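Local structure of phytase (Debaryomyces castellii, 2GFI) at residues A[57-62]-A[378-383]; A[61-66]-A[315-320]. The protein probably catalyses removal of the 3-phosphate from phytate (inositol hexakisphosphate), as a 3-phytase of the histidine acid phosphatase family. One frame throughout, in Å; residues are numbered along the deposited sequence.

Contact 1. Residues A[57-62]-A[378-383]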
loop_
_atom_site.group_PDB
_atom_site.type_symbol
_atom_site.label_atom_id
_atom_site.label_comp_id
_atom_site.label_asym_id
_atom_site.label_seq_id
_atom_site.Cartn_x
_atom_site.Cartn_y
_atom_site.Cartn_z
ATOM N N ASP A 57 -8.905 -15.174 -21.624
ATOM C CA ASP A 57 -9.217 -16.602 -21.721
ATOM C C ASP A 57 -9.791 -16.982 -23.069
ATOM O O ASP A 57 -10.646 -16.270 -23.605
ATOM C CB ASP A 57 -10.214 -16.992 -20.615
ATOM C CG ASP A 57 -9.636 -16.800 -19.225
ATOM O OD1 ASP A 57 -8.389 -16.595 -19.100
ATOM O OD2 ASP A 57 -10.360 -16.827 -18.186
ATOM N N GLN A 58 -9.322 -18.106 -23.606
ATOM C CA GLN A 58 -9.752 -18.583 -24.938
ATOM C C GLN A 58 -9.129 -17.748 -26.052
ATOM O O GLN A 58 -9.587 -17.796 -27.195
ATOM C CB GLN A 58 -11.302 -18.562 -25.114
ATOM C CG GLN A 58 -12.158 -19.123 -23.933
ATOM C CD GLN A 58 -11.988 -20.620 -23.732
ATOM O OE1 GLN A 58 -11.306 -21.059 -22.779
ATOM N NE2 GLN A 58 -12.602 -21.420 -24.635
ATOM N N CYS A 59 -8.120 -16.945 -25.730
ATOM C CA CYS A 59 -7.412 -16.176 -26.752
ATOM C C CYS A 59 -5.990 -16.615 -26.757
ATOM O O CYS A 59 -5.429 -16.943 -25.716
ATOM C CB CYS A 59 -7.501 -14.665 -26.545
ATOM S SG CYS A 59 -9.154 -14.039 -26.829
ATOM N N THR A 60 -5.428 -16.650 -27.951
ATOM C CA THR A 60 -4.079 -17.103 -28.137
ATOM C C THR A 60 -3.296 -15.990 -28.783
ATOM O O THR A 60 -3.717 -15.432 -29.812
ATOM C CB THR A 60 -4.063 -18.392 -28.982
ATOM O OG1 THR A 60 -4.813 -19.391 -28.272
ATOM C CG2 THR A 60 -2.637 -18.997 -29.017
ATOM N N LEU A 61 -2.192 -15.643 -28.124
ATOM C CA LEU A 61 -1.248 -14.663 -28.629
ATOM C C LEU A 61 -0.767 -15.018 -30.030
ATOM O O LEU A 61 -0.320 -16.138 -30.275
ATOM C CB LEU A 61 -0.025 -14.564 -27.691
ATOM C CG LEU A 61 -0.045 -13.417 -26.697
ATOM C CD1 LEU A 61 1.121 -13.560 -25.794
ATOM C CD2 LEU A 61 -0.047 -12.063 -27.413
ATOM N N GLU A 62 -0.808 -14.037 -30.918
ATOM C CA GLU A 62 -0.282 -14.207 -32.269
ATOM C C GLU A 62 0.910 -13.316 -32.537
ATOM O O GLU A 62 1.841 -13.737 -33.206
ATOM C CB GLU A 62 -1.360 -13.932 -33.303
ATOM C CG GLU A 62 -2.433 -14.998 -33.355
ATOM C CD GLU A 62 -3.495 -14.617 -34.352
ATOM O OE1 GLU A 62 -4.095 -13.557 -34.181
ATOM O OE2 GLU A 62 -3.707 -15.363 -35.328
ATOM N N GLU A 378 -0.938 -5.812 -28.953
ATOM C CA GLU A 378 -1.065 -7.257 -28.815
ATOM C C GLU A 378 -2.016 -7.687 -29.894
ATOM O O GLU A 378 -2.989 -7.010 -30.143
ATOM C CB GLU A 378 -1.704 -7.675 -27.481
ATOM C CG GLU A 378 -1.085 -7.021 -26.276
ATOM C CD GLU A 378 -1.727 -7.420 -24.972
ATOM O OE1 GLU A 378 -2.976 -7.399 -24.867
ATOM O OE2 GLU A 378 -0.956 -7.737 -24.056
ATOM N N LYS A 379 -1.744 -8.837 -30.494
ATOM C CA LYS A 379 -2.617 -9.420 -31.482
ATOM C C LYS A 379 -2.854 -10.816 -30.992
ATOM O O LYS A 379 -1.919 -11.522 -30.680
ATOM C CB LYS A 379 -1.935 -9.458 -32.856
ATOM C CG LYS A 379 -2.779 -10.141 -33.929
ATOM C CD LYS A 379 -1.963 -10.383 -35.158
ATOM C CE LYS A 379 -2.750 -11.217 -36.159
ATOM N NZ LYS A 379 -2.085 -11.184 -37.485
ATOM N N TYR A 380 -4.111 -11.210 -30.902
ATOM C CA TYR A 380 -4.415 -12.551 -30.456
ATOM C C TYR A 380 -5.652 -13.096 -31.136
ATOM O O TYR A 380 -6.531 -12.347 -31.589
ATOM C CB TYR A 380 -4.585 -12.619 -28.918
ATOM C CG TYR A 380 -5.477 -11.548 -28.300
ATOM C CD1 TYR A 380 -6.869 -11.560 -28.486
ATOM C CD2 TYR A 380 -4.915 -10.535 -27.513
ATOM C CE1 TYR A 380 -7.674 -10.566 -27.923
ATOM C CE2 TYR A 380 -5.686 -9.572 -26.919
ATOM C CZ TYR A 380 -7.066 -9.576 -27.116
ATOM O OH TYR A 380 -7.825 -8.599 -26.510
ATOM N N ALA A 381 -5.712 -14.415 -31.174
ATOM C CA ALA A 381 -6.763 -15.128 -31.872
ATOM C C ALA A 381 -7.793 -15.563 -30.864
ATOM O O ALA A 381 -7.475 -16.164 -29.834
ATOM C CB ALA A 381 -6.183 -16.372 -32.614
ATOM N N CYS A 382 -9.038 -15.299 -31.177
ATOM C CA CYS A 382 -10.107 -15.815 -30.360
ATOM C C CYS A 382 -11.038 -16.471 -31.352
ATOM O O CYS A 382 -11.620 -15.781 -32.202
ATOM C CB CYS A 382 -10.814 -14.680 -29.628
ATOM S SG CYS A 382 -12.255 -15.278 -28.736
ATOM N N GLY A 383 -11.157 -17.795 -31.272
ATOM C CA GLY A 383 -11.892 -18.531 -32.303
ATOM C C GLY A 383 -11.249 -18.389 -33.677
ATOM O O GLY A 383 -10.055 -18.603 -33.834
#
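Glu62 has CG anti to its carbonyl carbon (chi1 -71°) and Lys379 has CG anti to its backbone N (chi1 177°); both chains run extended from there and cross obliquely. They lie on an antiparallel strand pair of the mixed sheet, 59-69 beside 374-382, which breaks register in a classic beta bulge where Glu62 and Gln63 both face Lys379. Thr60 and Ala381 form the hydrogen-bonded pair: Ala381 N reaches Thr60 O at 2.6 Å, and Thr60 N returns a bond to Ala381 O. Glu62 N gives a third bond to Lys379 O, 2.8 Å long. At the crossing Glu62 OE1 touches Lys379 CE at 3.3 Å, whereas NZ, 4.5 Å from OE1, is too far for a salt bridge and probably bonds to Leu317 O. OE1 itself is held by Ser386 OG, and Glu62 CD rests on Ala381 CB at 3.7 Å. An alanine at Glu62 would probably leave Ser386 OG without this partner and open a gap beside the Lys379 methylenes and Ala381 CB. On the other face, Cys59 CB packs on Tyr380 CD1, and its SG sits 4.6 Å from the ring centroid, oblique to the ring, whose OH bonds to Pro406 O. A disulfide known for Cys59 and Cys382 is not formed here: Cys59 SG stands 3.8 Å from Cys382 SG.

Contact 2. Residues A[61-66]-A[315-320]; sequences LEQVQL and ELLNHD
Gln63 and Gln65, two residues apart on one strand, both point their side chains at the last turn of a helix, where Leu316 and Leu317 receive them. Gln63 crosses Leu316 at about a right angle: with CG anti to the backbone N (chi1 -170°) and the chain extended beyond it, the amide is carried up to the helix backbone, CD lying 3.6 Å from Leu316 O. Gln65 meets both leucines obliquely. Its NE2 touches Leu316 CB at 3.3 Å and Leu317 CG at 3.4 Å, so the amide nitrogen is wedged against the alkyl parts of two successive helix residues, and Leu317 CD2 adds a further contact at 3.7 Å. The other polar atom of this amide, Gln65 OE1, is hydrogen-bonded to Ser313 OG, about one turn back on the same helix, which helps fix the group's rotation. The contact is a helix-on-sheet layer of the alpha/beta fold of histidine phosphatases: helix 302-318 packs over one face of strand 59-69, while Val64 and Leu66 send their side chains to helix 133-148 on the other. All four touching residues are buried. Trp327, from the parallel strand 326-331, extends the layer, touching Gln63, Gln65 and Leu316. The helix is ending here; His319 is the first residue to leave helical backbone angles, and its N makes a weak bond back to Leu316 O.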
loop_
_atom_site.group_PDB
_atom_site.type_symbol
_atom_site.label_atom_id
_atom_site.label_comp_id
_atom_site.label_asym_id
_atom_site.label_seq_id
_atom_site.Cartn_x
_atom_site.Cartn_y
_atom_site.Cartn_z
ATOM N N LEU A 61 -2.192 -15.643 -28.124
ATOM C CA LEU A 61 -1.248 -14.663 -28.629
ATOM C C LEU A 61 -0.767 -15.018 -30.030
ATOM O O LEU A 61 -0.320 -16.138 -30.275
ATOM C CB LEU A 61 -0.025 -14.564 -27.691
ATOM C CG LEU A 61 -0.045 -13.417 -26.697
ATOM C CD1 LEU A 61 1.121 -13.560 -25.794
ATOM C CD2 LEU A 61 -0.047 -12.063 -27.413
ATOM N N GLU A 62 -0.808 -14.037 -30.918
ATOM C CA GLU A 62 -0.282 -14.207 -32.269
ATOM C C GLU A 62 0.910 -13.316 -32.537
ATOM O O GLU A 62 1.841 -13.737 -33.206
ATOM C CB GLU A 62 -1.360 -13.932 -33.303
ATOM C CG GLU A 62 -2.433 -14.998 -33.355
ATOM C CD GLU A 62 -3.495 -14.617 -34.352
ATOM O OE1 GLU A 62 -4.095 -13.557 -34.181
ATOM O OE2 GLU A 62 -3.707 -15.363 -35.328
ATOM N N GLN A 63 0.888 -12.097 -31.997
ATOM C CA GLN A 63 1.940 -11.120 -32.247
ATOM C C GLN A 63 1.945 -10.024 -31.171
ATOM O O GLN A 63 0.914 -9.715 -30.578
ATOM C CB GLN A 63 1.736 -10.512 -33.633
ATOM C CG GLN A 63 2.872 -9.637 -34.162
ATOM C CD GLN A 63 2.504 -8.998 -35.464
ATOM O OE1 GLN A 63 1.906 -9.657 -36.340
ATOM N NE2 GLN A 63 2.804 -7.720 -35.604
ATOM N N VAL A 64 3.109 -9.439 -30.925
ATOM C CA VAL A 64 3.193 -8.253 -30.098
ATOM C C VAL A 64 4.188 -7.289 -30.714
ATOM O O VAL A 64 5.226 -7.704 -31.207
ATOM C CB VAL A 64 3.569 -8.604 -28.619
ATOM C CG1 VAL A 64 4.985 -9.246 -28.541
ATOM C CG2 VAL A 64 3.374 -7.400 -27.687
ATOM N N GLN A 65 3.836 -6.004 -30.703
ATOM C CA GLN A 65 4.735 -4.928 -31.069
ATOM C C GLN A 65 4.882 -4.027 -29.858
ATOM O O GLN A 65 3.912 -3.668 -29.208
ATOM C CB GLN A 65 4.209 -4.151 -32.271
ATOM C CG GLN A 65 3.608 -5.050 -33.383
ATOM C CD GLN A 65 2.996 -4.272 -34.506
ATOM O OE1 GLN A 65 2.931 -3.064 -34.441
ATOM N NE2 GLN A 65 2.547 -4.966 -35.557
ATOM N N LEU A 66 6.129 -3.746 -29.529
ATOM C CA LEU A 66 6.516 -2.827 -28.524
ATOM C C LEU A 66 7.164 -1.600 -29.187
ATOM O O LEU A 66 8.087 -1.712 -30.009
ATOM C CB LEU A 66 7.504 -3.496 -27.578
ATOM C CG LEU A 66 8.163 -2.516 -26.598
ATOM C CD1 LEU A 66 7.114 -1.851 -25.655
ATOM C CD2 LEU A 66 9.276 -3.213 -25.803
ATOM N N GLU A 315 1.071 -3.416 -41.488
ATOM C CA GLU A 315 1.697 -4.410 -42.363
ATOM C C GLU A 315 2.164 -5.608 -41.546
ATOM O O GLU A 315 1.956 -6.747 -41.954
ATOM C CB GLU A 315 2.887 -3.839 -43.155
ATOM C CG GLU A 315 2.494 -2.809 -44.187
ATOM C CD GLU A 315 3.677 -2.336 -45.022
ATOM O OE1 GLU A 315 4.572 -3.188 -45.330
ATOM O OE2 GLU A 315 3.715 -1.123 -45.383
ATOM N N LEU A 316 2.767 -5.363 -40.386
ATOM C CA LEU A 316 3.181 -6.472 -39.527
ATOM C C LEU A 316 2.012 -7.310 -39.026
ATOM O O LEU A 316 2.111 -8.528 -38.969
ATOM C CB LEU A 316 4.041 -5.989 -38.353
ATOM C CG LEU A 316 5.426 -5.402 -38.698
ATOM C CD1 LEU A 316 6.043 -4.706 -37.511
ATOM C CD2 LEU A 316 6.319 -6.525 -39.150
ATOM N N LEU A 317 0.912 -6.664 -38.649
ATOM C CA LEU A 317 -0.239 -7.401 -38.070
ATOM C C LEU A 317 -0.948 -8.221 -39.143
ATOM O O LEU A 317 -1.510 -9.279 -38.862
ATOM C CB LEU A 317 -1.241 -6.452 -37.408
ATOM C CG LEU A 317 -0.737 -5.679 -36.187
ATOM C CD1 LEU A 317 -1.529 -4.384 -36.037
ATOM C CD2 LEU A 317 -0.765 -6.544 -34.924
ATOM N N ASN A 318 -0.922 -7.682 -40.369
ATOM C CA ASN A 318 -1.570 -8.287 -41.512
ATOM C C ASN A 318 -0.816 -9.486 -42.000
ATOM O O ASN A 318 -1.393 -10.360 -42.591
ATOM C CB ASN A 318 -1.777 -7.270 -42.634
ATOM C CG ASN A 318 -3.010 -6.433 -42.415
ATOM O OD1 ASN A 318 -3.149 -5.338 -42.968
ATOM N ND2 ASN A 318 -3.920 -6.936 -41.605
ATOM N N HIS A 319 0.468 -9.552 -41.697
ATOM C CA HIS A 319 1.290 -10.633 -42.185
ATOM C C HIS A 319 1.498 -11.759 -41.178
ATOM O O HIS A 319 2.498 -11.805 -40.485
ATOM C CB HIS A 319 2.579 -10.073 -42.785
ATOM C CG HIS A 319 2.350 -9.355 -44.079
ATOM N ND1 HIS A 319 2.542 -9.955 -45.313
ATOM C CD2 HIS A 319 1.882 -8.108 -44.338
ATOM C CE1 HIS A 319 2.229 -9.095 -46.269
ATOM N NE2 HIS A 319 1.825 -7.968 -45.705
ATOM N N ASP A 320 0.505 -12.644 -41.116
ATOM C CA ASP A 320 0.501 -13.944 -40.411
ATOM C C ASP A 320 1.763 -14.771 -40.352
ATOM O O ASP A 320 1.985 -15.462 -39.364
ATOM C CB ASP A 320 -0.461 -14.912 -41.132
ATOM C CG ASP A 320 -1.874 -14.532 -40.984
ATOM O OD1 ASP A 320 -2.592 -15.280 -40.268
ATOM O OD2 ASP A 320 -2.355 -13.503 -41.541
#

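Contacts 1 and 2 have centres 11 Å apart and use one strand, 59-69, sharing Leu61 and Glu62: contact 1 is its antiparallel pairing with the neighbouring strand 374-382, contact 2 its packing under helix 302-318. Lys379 joins them. Its N lies 2.8 Å from Gln63 O, a probable hydrogen bond, and its NZ probably bonds to Leu317 O, although the modelled 2.4 Å is doubtfully short. Both contacts lie away from the predicted catalytic residues, yet strand 59-69 runs on to end just before the predicted nucleophile His70. The side chain of Leu317 is about 13 Å from an N-acetylglucosamine, a glycan sugar rather than a substrate.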